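Local structure of 4-amino-4-deoxychorismate lyase (Legionella pneumophila, 3LUL) at residues F17-L25 / I89-A100; F234-R244 / N256-L267. The protein belongs to the class IV aminotransferase family, a group of two-domain proteins that use pyridoxal 5'-phosphate, which this one carries bound to a lysine. All coordinates share one frame; numbering follows the deposited sequence.

Contact 1: F17-L25 / I89-A100; sequences FGIDDRIFL and ILSGGPASRGLA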
loop_
_atom_site.group_PDB
_atom_site.type_symbol
_atom_site.label_atom_id
_atom_site.label_comp_id
_atom_site.label_asym_id
_atom_site.label_seq_id
_atom_site.Cartn_x
_atom_site.Cartn_y
_atom_site.Cartn_z
ATOM N N PHE B 17 17.440 2.240 -3.301
ATOM C CA PHE B 17 16.760 2.337 -4.592
ATOM C C PHE B 17 16.726 3.791 -5.069
ATOM O O PHE B 17 16.575 4.698 -4.262
ATOM C CB PHE B 17 15.343 1.804 -4.456
ATOM C CG PHE B 17 15.273 0.365 -3.988
ATOM C CD1 PHE B 17 15.587 -0.676 -4.845
ATOM C CD2 PHE B 17 14.865 0.062 -2.680
ATOM C CE1 PHE B 17 15.506 -1.994 -4.418
ATOM C CE2 PHE B 17 14.759 -1.242 -2.257
ATOM C CZ PHE B 17 15.096 -2.280 -3.120
ATOM N N GLY B 18 16.854 4.008 -6.375
ATOM C CA GLY B 18 16.920 5.363 -6.931
ATOM C C GLY B 18 15.498 5.924 -7.000
ATOM O O GLY B 18 14.526 5.180 -6.950
ATOM N N ILE B 19 15.383 7.234 -7.145
ATOM C CA ILE B 19 14.079 7.891 -6.995
ATOM C C ILE B 19 13.144 7.584 -8.172
ATOM O O ILE B 19 11.955 7.732 -8.049
ATOM C CB ILE B 19 14.257 9.414 -6.847
ATOM C CG1 ILE B 19 12.989 10.065 -6.264
ATOM C CG2 ILE B 19 14.684 10.020 -8.169
ATOM C CD1 ILE B 19 12.594 9.522 -4.895
ATOM N N ASP B 20 13.697 7.151 -9.295
ATOM C CA ASP B 20 12.898 6.700 -10.454
ATOM C C ASP B 20 12.405 5.243 -10.365
ATOM O O ASP B 20 11.808 4.737 -11.324
ATOM C CB ASP B 20 13.707 6.883 -11.747
ATOM C CG ASP B 20 15.009 6.043 -11.766
ATOM O OD1 ASP B 20 15.448 5.566 -10.685
ATOM O OD2 ASP B 20 15.618 5.870 -12.853
ATOM N N ASP B 21 12.694 4.561 -9.244
ATOM C CA ASP B 21 12.309 3.163 -9.057
ATOM C C ASP B 21 10.814 3.053 -8.766
ATOM O O ASP B 21 10.235 3.862 -8.027
ATOM C CB ASP B 21 13.143 2.521 -7.930
ATOM C CG ASP B 21 13.129 1.007 -7.973
ATOM O OD1 ASP B 21 12.027 0.443 -7.943
ATOM O OD2 ASP B 21 14.217 0.390 -8.026
ATOM N N ARG B 22 10.166 2.064 -9.384
ATOM C CA ARG B 22 8.720 1.917 -9.214
ATOM C C ARG B 22 8.323 1.485 -7.781
ATOM O O ARG B 22 7.149 1.559 -7.417
ATOM C CB ARG B 22 8.129 0.978 -10.280
ATOM C CG ARG B 22 8.273 1.523 -11.694
ATOM C CD ARG B 22 7.724 0.589 -12.732
ATOM N NE ARG B 22 6.401 0.059 -12.375
ATOM C CZ ARG B 22 5.245 0.729 -12.505
ATOM N NH1 ARG B 22 5.188 1.964 -13.004
ATOM N NH2 ARG B 22 4.120 0.141 -12.154
ATOM N N ILE B 23 9.297 1.080 -6.954
ATOM C CA ILE B 23 9.032 0.810 -5.543
ATOM C C ILE B 23 8.395 2.011 -4.857
ATOM O O ILE B 23 7.641 1.830 -3.901
ATOM C CB ILE B 23 10.305 0.290 -4.790
ATOM C CG1 ILE B 23 9.959 -0.283 -3.409
ATOM C CG2 ILE B 23 11.374 1.366 -4.605
ATOM C CD1 ILE B 23 11.096 -1.160 -2.828
ATOM N N PHE B 24 8.656 3.242 -5.342
ATOM C CA PHE B 24 7.991 4.445 -4.798
ATOM C C PHE B 24 6.508 4.642 -5.136
ATOM O O PHE B 24 5.880 5.544 -4.618
ATOM C CB PHE B 24 8.850 5.688 -5.131
ATOM C CG PHE B 24 10.187 5.668 -4.420
ATOM C CD1 PHE B 24 10.244 5.843 -3.055
ATOM C CD2 PHE B 24 11.341 5.369 -5.067
ATOM C CE1 PHE B 24 11.461 5.788 -2.370
ATOM C CE2 PHE B 24 12.568 5.337 -4.394
ATOM C CZ PHE B 24 12.611 5.525 -3.038
ATOM N N LEU B 25 5.971 3.795 -6.030
ATOM C CA LEU B 25 4.557 3.689 -6.343
ATOM C C LEU B 25 3.939 2.478 -5.629
ATOM O O LEU B 25 2.728 2.179 -5.751
ATOM C CB LEU B 25 4.393 3.526 -7.873
ATOM C CG LEU B 25 5.073 4.530 -8.808
ATOM C CD1 LEU B 25 4.824 4.220 -10.281
ATOM C CD2 LEU B 25 4.565 5.909 -8.463
ATOM N N ILE B 89 14.396 -7.163 -0.300
ATOM C CA ILE B 89 13.414 -6.295 -0.935
ATOM C C ILE B 89 13.650 -6.324 -2.440
ATOM O O ILE B 89 14.762 -6.083 -2.872
ATOM C CB ILE B 89 13.495 -4.825 -0.439
ATOM C CG1 ILE B 89 13.382 -4.746 1.089
ATOM C CG2 ILE B 89 12.373 -3.996 -1.065
ATOM C CD1 ILE B 89 13.580 -3.298 1.629
ATOM N N LEU B 90 12.598 -6.647 -3.206
ATOM C CA LEU B 90 12.630 -6.700 -4.680
ATOM C C LEU B 90 11.762 -5.554 -5.184
ATOM O O LEU B 90 10.562 -5.490 -4.872
ATOM C CB LEU B 90 12.039 -8.008 -5.195
ATOM C CG LEU B 90 12.005 -8.227 -6.703
ATOM C CD1 LEU B 90 13.399 -8.467 -7.232
ATOM C CD2 LEU B 90 11.073 -9.407 -7.055
ATOM N N SER B 91 12.372 -4.636 -5.922
ATOM C CA SER B 91 11.658 -3.496 -6.499
ATOM C C SER B 91 11.359 -3.758 -7.946
ATOM O O SER B 91 12.075 -4.513 -8.608
ATOM C CB SER B 91 12.503 -2.236 -6.433
ATOM O OG SER B 91 13.606 -2.305 -7.308
ATOM N N GLY B 92 10.313 -3.114 -8.446
ATOM C CA GLY B 92 9.976 -3.177 -9.878
ATOM C C GLY B 92 11.074 -2.565 -10.729
ATOM O O GLY B 92 11.260 -2.927 -11.887
ATOM N N GLY B 93 11.839 -1.647 -10.152
ATOM C CA GLY B 93 13.019 -1.084 -10.808
ATOM C C GLY B 93 12.785 0.257 -11.473
ATOM O O GLY B 93 11.637 0.728 -11.551
ATOM N N PRO B 94 13.885 0.893 -11.966
ATOM C CA PRO B 94 13.783 2.135 -12.709
ATOM C C PRO B 94 12.913 1.956 -13.918
ATOM O O PRO B 94 12.987 0.935 -14.590
ATOM C CB PRO B 94 15.220 2.420 -13.167
ATOM C CG PRO B 94 16.081 1.684 -12.271
ATOM C CD PRO B 94 15.290 0.514 -11.715
ATOM N N ALA B 95 12.100 2.954 -14.208
ATOM C CA ALA B 95 11.229 2.884 -15.364
ATOM C C ALA B 95 10.827 4.278 -15.738
ATOM O O ALA B 95 10.931 5.194 -14.907
ATOM C CB ALA B 95 9.988 2.059 -15.038
ATOM N N SER B 96 10.330 4.432 -16.961
ATOM C CA SER B 96 9.750 5.699 -17.401
ATOM C C SER B 96 8.520 5.977 -16.567
ATOM O O SER B 96 7.916 5.051 -15.984
ATOM C CB SER B 96 9.334 5.657 -18.877
ATOM O OG SER B 96 10.439 5.751 -19.742
ATOM N N ARG B 97 8.140 7.240 -16.515
ATOM C CA ARG B 97 7.003 7.651 -15.716
ATOM C C ARG B 97 5.694 7.078 -16.271
ATOM O O ARG B 97 5.511 6.989 -17.477
ATOM C CB ARG B 97 6.957 9.173 -15.675
ATOM C CG ARG B 97 6.014 9.715 -14.679
ATOM C CD ARG B 97 5.902 11.235 -14.801
ATOM N NE ARG B 97 4.489 11.613 -14.805
ATOM C CZ ARG B 97 3.684 11.608 -13.740
ATOM N NH1 ARG B 97 4.125 11.261 -12.530
ATOM N NH2 ARG B 97 2.416 11.962 -13.895
ATOM N N GLY B 98 4.799 6.684 -15.367
ATOM C CA GLY B 98 3.489 6.173 -15.728
ATOM C C GLY B 98 3.108 5.036 -14.814
ATOM O O GLY B 98 3.932 4.168 -14.517
ATOM N N LEU B 99 1.859 5.020 -14.376
ATOM C CA LEU B 99 1.423 4.039 -13.389
ATOM C C LEU B 99 1.584 2.587 -13.885
ATOM O O LEU B 99 1.907 1.712 -13.096
ATOM C CB LEU B 99 -0.026 4.308 -12.983
ATOM C CG LEU B 99 -0.561 3.688 -11.717
ATOM C CD1 LEU B 99 0.183 4.247 -10.500
ATOM C CD2 LEU B 99 -2.089 3.918 -11.570
ATOM N N ALA B 100 1.372 2.359 -15.187
ATOM C CA ALA B 100 1.367 1.002 -15.763
ATOM C C ALA B 100 2.613 0.701 -16.606
ATOM O O ALA B 100 2.643 -0.274 -17.380
ATOM C CB ALA B 100 0.115 0.811 -16.620
HETATM O O HOH W 1 7.079 4.132 -13.575
#
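The carboxylate of Asp21, which also closes an Asx turn, ties the loop ahead of strand 28-36 to the outgoing end of strand 84-91, its hydrogen-bonded neighbour in the five-stranded sheet of this fold-type IV protein. OD1 of Asp21 closes the turn by accepting from Ile23 N at 3.0 Å, on the anti side of the carboxylate. Asp21 OD1 takes a second bond across the contact, from Gly93 N (3.0 Å), which reaches it from above the carboxylate plane. With chi1 at -162°, which sets CG beside the carbonyl carbon, Asp21 OD2 faces the strand end and accepts from Ser91 OG (2.9 Å) on the syn side. Three donors from two segments thus fix the rotation of one buried carboxylate. The backbones meet here too: a single bridge pairs Asp21 with Pro94, Arg22 N donates to Gly93 O at 2.9 Å, and a weak bond links Ala95 N to Asp20 O. Further back along the strand, the Ile23 side chain crosses that of Ile89 at about a right angle, with Ile23 CD1 3.6 Å from Ile89 CG2, and the Phe17 ring leans on that same methyl. The loop also borders the second subunit, where Phe24 meets Phe17 and Phe24 of that chain. Arg22 carries the contact outward. Arg22 CD rests on Ala95 CB at 3.6 Å, and a bend at chi3 (46°) turns the guanidinium toward the loop 98-100, while NE is salt-bridged to Glu27. Arg22 NH2 donates to Leu99 O at 2.9 Å; the acceptor lies in the guanidinium plane, although the donor stands above the carbonyl plane. NH1 makes weaker bonds to Gly98 O and Leu99 O, and a water accepts from Arg22 NH1 at 2.9 Å and donates to Ser96 O.

Contact 2: F234-R244 / N256-L267; sequences FLTNSLQGIRR and NHPIIDKLIFLL
Asn256 sets its OD1 over one face of the Arg244 guanidinium, 3.5 Å from Arg244 NH1, at too poor an angle for a hydrogen bond; NH1 donates instead to Val255 O and to a water. That water also accepts from His257 N, the residue at the N-cap of helix 258-269, whose ring nitrogen ND1 takes Ile259 N almost exactly in the ring plane. Next in line, Ile260 has two duties. Ile260 CG2 lies against the guanidinium face opposite Asn256, 3.7 Å from Arg244 NH1, while Ile260 CG1 slides past Phe234 CD2 at 3.8 Å. Asp261 completes the grip on the arginine: Asp261 OD1 accepts from Arg244 NH2 at 2.8 Å on its syn side, a salt bridge lying in the guanidinium plane though the two flat groups are turned 48° apart. Its place in the first helical turn probably also favours the charged carboxylate. The helix here runs nearly antiparallel to strand 241-244, at 155° and 8.8 Å between axes, and packs over the beta hairpin that this strand makes with strand 232-237. The turn of that hairpin holds an Asx motif at Asn237, and Ser238 OG bonds OP2 of the LLP residue. Leu263 follows, its CB 3.6 Å from Ile242 CD1 and its CD1 directed at CZ of Phe234, whose ring lies parallel to that of Phe181. Ile264 flanks Ile242 with CG1 and sends CD1 toward Arg244 NH2. A turn after Leu263, the Leu267 side chain crosses that of Ile242 at about a right angle, CD1 of Leu267 lying 3.7 Å from Ile242 CG1.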
loop_
_atom_site.group_PDB
_atom_site.type_symbol
_atom_site.label_atom_id
_atom_site.label_comp_id
_atom_site.label_asym_id
_atom_site.label_seq_id
_atom_site.Cartn_x
_atom_site.Cartn_y
_atom_site.Cartn_z
ATOM N N PHE B 234 -2.968 -18.180 19.193
ATOM C CA PHE B 234 -1.518 -17.836 18.984
ATOM C C PHE B 234 -1.231 -17.410 17.546
ATOM O O PHE B 234 -2.027 -17.628 16.635
ATOM C CB PHE B 234 -0.585 -18.982 19.439
ATOM C CG PHE B 234 -0.616 -20.217 18.564
ATOM C CD1 PHE B 234 0.159 -20.295 17.413
ATOM C CD2 PHE B 234 -1.440 -21.295 18.887
ATOM C CE1 PHE B 234 0.149 -21.446 16.631
ATOM C CE2 PHE B 234 -1.468 -22.456 18.100
ATOM C CZ PHE B 234 -0.686 -22.532 16.980
ATOM N N LEU B 235 -0.096 -16.760 17.357
ATOM C CA LEU B 235 0.278 -16.204 16.048
ATOM C C LEU B 235 1.570 -16.816 15.540
ATOM O O LEU B 235 2.363 -17.300 16.329
ATOM C CB LEU B 235 0.498 -14.719 16.182
ATOM C CG LEU B 235 -0.621 -13.925 16.864
ATOM C CD1 LEU B 235 -0.179 -12.460 17.072
ATOM C CD2 LEU B 235 -1.900 -14.003 16.056
ATOM N N THR B 236 1.794 -16.751 14.232
ATOM C CA THR B 236 2.979 -17.341 13.647
ATOM C C THR B 236 3.590 -16.385 12.624
ATOM O O THR B 236 2.878 -15.750 11.844
ATOM C CB THR B 236 2.675 -18.715 12.939
ATOM O OG1 THR B 236 1.790 -18.515 11.824
ATOM C CG2 THR B 236 2.020 -19.751 13.896
ATOM N N ASN B 237 4.913 -16.306 12.639
ATOM C CA ASN B 237 5.684 -15.710 11.561
ATOM C C ASN B 237 7.143 -16.172 11.624
ATOM O O ASN B 237 7.535 -16.860 12.570
ATOM C CB ASN B 237 5.547 -14.183 11.506
ATOM C CG ASN B 237 6.165 -13.460 12.696
ATOM O OD1 ASN B 237 7.051 -13.975 13.371
ATOM N ND2 ASN B 237 5.711 -12.228 12.932
ATOM N N SER B 238 7.919 -15.834 10.601
ATOM C CA SER B 238 9.263 -16.419 10.452
ATOM C C SER B 238 10.194 -15.891 11.500
ATOM O O SER B 238 11.021 -16.625 11.984
ATOM C CB SER B 238 9.870 -16.089 9.074
ATOM O OG SER B 238 9.253 -16.820 8.070
ATOM N N LEU B 239 10.068 -14.611 11.850
ATOM C CA LEU B 239 10.997 -14.019 12.816
ATOM C C LEU B 239 10.717 -14.396 14.252
ATOM O O LEU B 239 11.657 -14.616 15.026
ATOM C CB LEU B 239 11.089 -12.497 12.703
ATOM C CG LEU B 239 11.615 -11.957 11.395
ATOM C CD1 LEU B 239 11.546 -10.405 11.418
ATOM C CD2 LEU B 239 13.006 -12.452 11.118
ATOM N N GLN B 240 9.449 -14.470 14.621
ATOM C CA GLN B 240 9.095 -14.716 16.014
ATOM C C GLN B 240 8.675 -16.156 16.300
ATOM O O GLN B 240 8.643 -16.535 17.445
ATOM C CB GLN B 240 8.009 -13.708 16.476
ATOM C CG GLN B 240 8.516 -12.239 16.612
ATOM C CD GLN B 240 9.476 -12.010 17.796
ATOM O OE1 GLN B 240 9.378 -12.687 18.854
ATOM N NE2 GLN B 240 10.402 -11.046 17.634
ATOM N N GLY B 241 8.405 -16.959 15.265
ATOM C CA GLY B 241 7.854 -18.284 15.425
ATOM C C GLY B 241 6.461 -18.144 15.998
ATOM O O GLY B 241 5.660 -17.324 15.530
ATOM N N ILE B 242 6.172 -18.922 17.021
ATOM C CA ILE B 242 4.874 -18.900 17.649
ATOM C C ILE B 242 4.896 -17.862 18.773
ATOM O O ILE B 242 5.814 -17.868 19.630
ATOM C CB ILE B 242 4.500 -20.309 18.198
ATOM C CG1 ILE B 242 4.164 -21.239 17.041
ATOM C CG2 ILE B 242 3.340 -20.214 19.196
ATOM C CD1 ILE B 242 3.911 -22.687 17.428
ATOM N N ARG B 243 3.874 -17.011 18.782
ATOM C CA ARG B 243 3.693 -15.979 19.806
ATOM C C ARG B 243 2.327 -16.222 20.436
ATOM O O ARG B 243 1.301 -16.325 19.743
ATOM C CB ARG B 243 3.773 -14.598 19.178
ATOM C CG ARG B 243 3.710 -13.404 20.150
ATOM C CD ARG B 243 5.108 -12.942 20.634
ATOM N NE ARG B 243 5.009 -11.943 21.724
ATOM C CZ ARG B 243 5.114 -10.615 21.585
ATOM N NH1 ARG B 243 5.303 -10.054 20.391
ATOM N NH2 ARG B 243 4.987 -9.816 22.648
ATOM N N ARG B 244 2.320 -16.331 21.765
ATOM C CA ARG B 244 1.089 -16.611 22.486
ATOM C C ARG B 244 0.270 -15.346 22.576
ATOM O O ARG B 244 0.828 -14.253 22.668
ATOM C CB ARG B 244 1.410 -17.144 23.891
ATOM C CG ARG B 244 2.162 -18.459 23.897
ATOM C CD ARG B 244 2.732 -18.759 25.275
ATOM N NE ARG B 244 3.715 -19.852 25.230
ATOM C CZ ARG B 244 3.467 -21.158 25.399
ATOM N NH1 ARG B 244 2.247 -21.612 25.663
ATOM N NH2 ARG B 244 4.471 -22.033 25.327
ATOM N N ASN B 256 -1.285 -20.959 27.963
ATOM C CA ASN B 256 -0.607 -22.260 27.913
ATOM C C ASN B 256 -1.484 -23.346 27.305
ATOM O O ASN B 256 -2.695 -23.395 27.525
ATOM C CB ASN B 256 -0.132 -22.668 29.317
ATOM C CG ASN B 256 0.974 -21.759 29.831
ATOM O OD1 ASN B 256 1.935 -21.438 29.104
ATOM N ND2 ASN B 256 0.818 -21.292 31.050
ATOM N N HIS B 257 -0.848 -24.208 26.523
ATOM C CA HIS B 257 -1.479 -25.393 25.983
ATOM C C HIS B 257 -0.385 -26.342 25.569
ATOM O O HIS B 257 0.596 -25.921 24.978
ATOM C CB HIS B 257 -2.389 -25.056 24.795
ATOM C CG HIS B 257 -3.430 -26.095 24.516
ATOM N ND1 HIS B 257 -3.138 -27.319 23.946
ATOM C CD2 HIS B 257 -4.755 -26.112 24.782
ATOM C CE1 HIS B 257 -4.249 -28.024 23.836
ATOM N NE2 HIS B 257 -5.245 -27.312 24.335
ATOM N N PRO B 258 -0.542 -27.638 25.878
ATOM C CA PRO B 258 0.480 -28.610 25.447
ATOM C C PRO B 258 0.725 -28.650 23.937
ATOM O O PRO B 258 1.858 -28.910 23.489
ATOM C CB PRO B 258 -0.046 -29.966 25.966
ATOM C CG PRO B 258 -1.275 -29.689 26.733
ATOM C CD PRO B 258 -1.630 -28.249 26.677
ATOM N N ILE B 259 -0.320 -28.383 23.148
ATOM C CA ILE B 259 -0.183 -28.342 21.700
ATOM C C ILE B 259 0.779 -27.241 21.269
ATOM O O ILE B 259 1.628 -27.453 20.417
ATOM C CB ILE B 259 -1.556 -28.182 21.018
ATOM C CG1 ILE B 259 -2.379 -29.481 21.201
ATOM C CG2 ILE B 259 -1.431 -27.792 19.510
ATOM C CD1 ILE B 259 -3.794 -29.460 20.514
ATOM N N ILE B 260 0.692 -26.102 21.930
ATOM C CA ILE B 260 1.601 -24.977 21.643
ATOM C C ILE B 260 3.053 -25.364 21.980
ATOM O O ILE B 260 3.964 -25.117 21.169
ATOM C CB ILE B 260 1.191 -23.689 22.372
ATOM C CG1 ILE B 260 -0.210 -23.243 21.892
ATOM C CG2 ILE B 260 2.252 -22.570 22.134
ATOM C CD1 ILE B 260 -0.809 -22.018 22.625
ATOM N N ASP B 261 3.288 -25.990 23.130
ATOM C CA ASP B 261 4.662 -26.412 23.452
ATOM C C ASP B 261 5.229 -27.429 22.459
ATOM O O ASP B 261 6.393 -27.330 22.067
ATOM C CB ASP B 261 4.785 -26.961 24.870
ATOM C CG ASP B 261 4.392 -25.937 25.914
ATOM O OD1 ASP B 261 4.889 -24.804 25.840
ATOM O OD2 ASP B 261 3.576 -26.261 26.789
ATOM N N LYS B 262 4.398 -28.365 22.034
ATOM C CA LYS B 262 4.797 -29.334 21.019
ATOM C C LYS B 262 5.157 -28.641 19.690
ATOM O O LYS B 262 6.172 -28.947 19.078
ATOM C CB LYS B 262 3.692 -30.372 20.771
ATOM C CG LYS B 262 4.122 -31.409 19.735
ATOM C CD LYS B 262 3.319 -32.697 19.768
ATOM C CE LYS B 262 3.971 -33.753 18.866
ATOM N NZ LYS B 262 3.214 -35.021 18.788
ATOM N N LEU B 263 4.307 -27.735 19.234
ATOM C CA LEU B 263 4.564 -27.030 17.977
ATOM C C LEU B 263 5.827 -26.151 18.036
ATOM O O LEU B 263 6.611 -26.145 17.087
ATOM C CB LEU B 263 3.333 -26.251 17.545
ATOM C CG LEU B 263 2.145 -27.149 17.169
ATOM C CD1 LEU B 263 0.968 -26.262 16.849
ATOM C CD2 LEU B 263 2.454 -28.112 16.009
ATOM N N ILE B 264 6.062 -25.474 19.160
ATOM C CA ILE B 264 7.312 -24.727 19.360
ATOM C C ILE B 264 8.530 -25.654 19.230
ATOM O O ILE B 264 9.519 -25.335 18.513
ATOM C CB ILE B 264 7.345 -24.027 20.738
ATOM C CG1 ILE B 264 6.372 -22.851 20.727
ATOM C CG2 ILE B 264 8.793 -23.577 21.092
ATOM C CD1 ILE B 264 6.133 -22.236 22.081
ATOM N N PHE B 265 8.439 -26.816 19.861
ATOM C CA PHE B 265 9.522 -27.777 19.786
ATOM C C PHE B 265 9.778 -28.184 18.345
ATOM O O PHE B 265 10.919 -28.140 17.881
ATOM C CB PHE B 265 9.259 -29.009 20.667
ATOM C CG PHE B 265 10.333 -30.073 20.528
ATOM C CD1 PHE B 265 10.251 -31.026 19.532
ATOM C CD2 PHE B 265 11.424 -30.101 21.382
ATOM C CE1 PHE B 265 11.228 -31.994 19.389
ATOM C CE2 PHE B 265 12.406 -31.078 21.244
ATOM C CZ PHE B 265 12.301 -32.017 20.240
ATOM N N LEU B 266 8.716 -28.552 17.625
ATOM C CA LEU B 266 8.865 -29.039 16.258
ATOM C C LEU B 266 9.421 -27.972 15.297
ATOM O O LEU B 266 10.340 -28.248 14.514
ATOM C CB LEU B 266 7.539 -29.607 15.754
ATOM C CG LEU B 266 7.055 -30.875 16.452
ATOM C CD1 LEU B 266 5.647 -31.212 16.021
ATOM C CD2 LEU B 266 8.044 -32.026 16.191
ATOM N N LEU B 267 8.899 -26.756 15.389
ATOM C CA LEU B 267 9.410 -25.656 14.559
ATOM C C LEU B 267 10.886 -25.433 14.862
ATOM O O LEU B 267 11.649 -25.187 13.950
ATOM C CB LEU B 267 8.640 -24.347 14.753
ATOM C CG LEU B 267 7.173 -24.330 14.310
ATOM C CD1 LEU B 267 6.535 -23.018 14.796
ATOM C CD2 LEU B 267 6.960 -24.508 12.796
HETATM O O HOH W 2 1.973 -24.194 27.164
#

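How the contacts relate
Contacts 1 and 2 lie on opposite sides of the chain's centre, about 38 Å apart between centres and about 12 Å between nearest atoms, and each is built on a different sheet. Both are only partly buried. Contact 1, the more peripheral, pins a loop to a strand end largely through polar bonds, and it borders the second subunit. Contact 2 lays a helix on a hairpin mainly by interlocking aliphatic side chains, touches no other chain, and confines the polar bonds between its two segments to one end. An arginine anchors each: the salt bridge of Arg22 goes to Glu27, outside its segments, whereas that of Arg244 joins the two segments themselves.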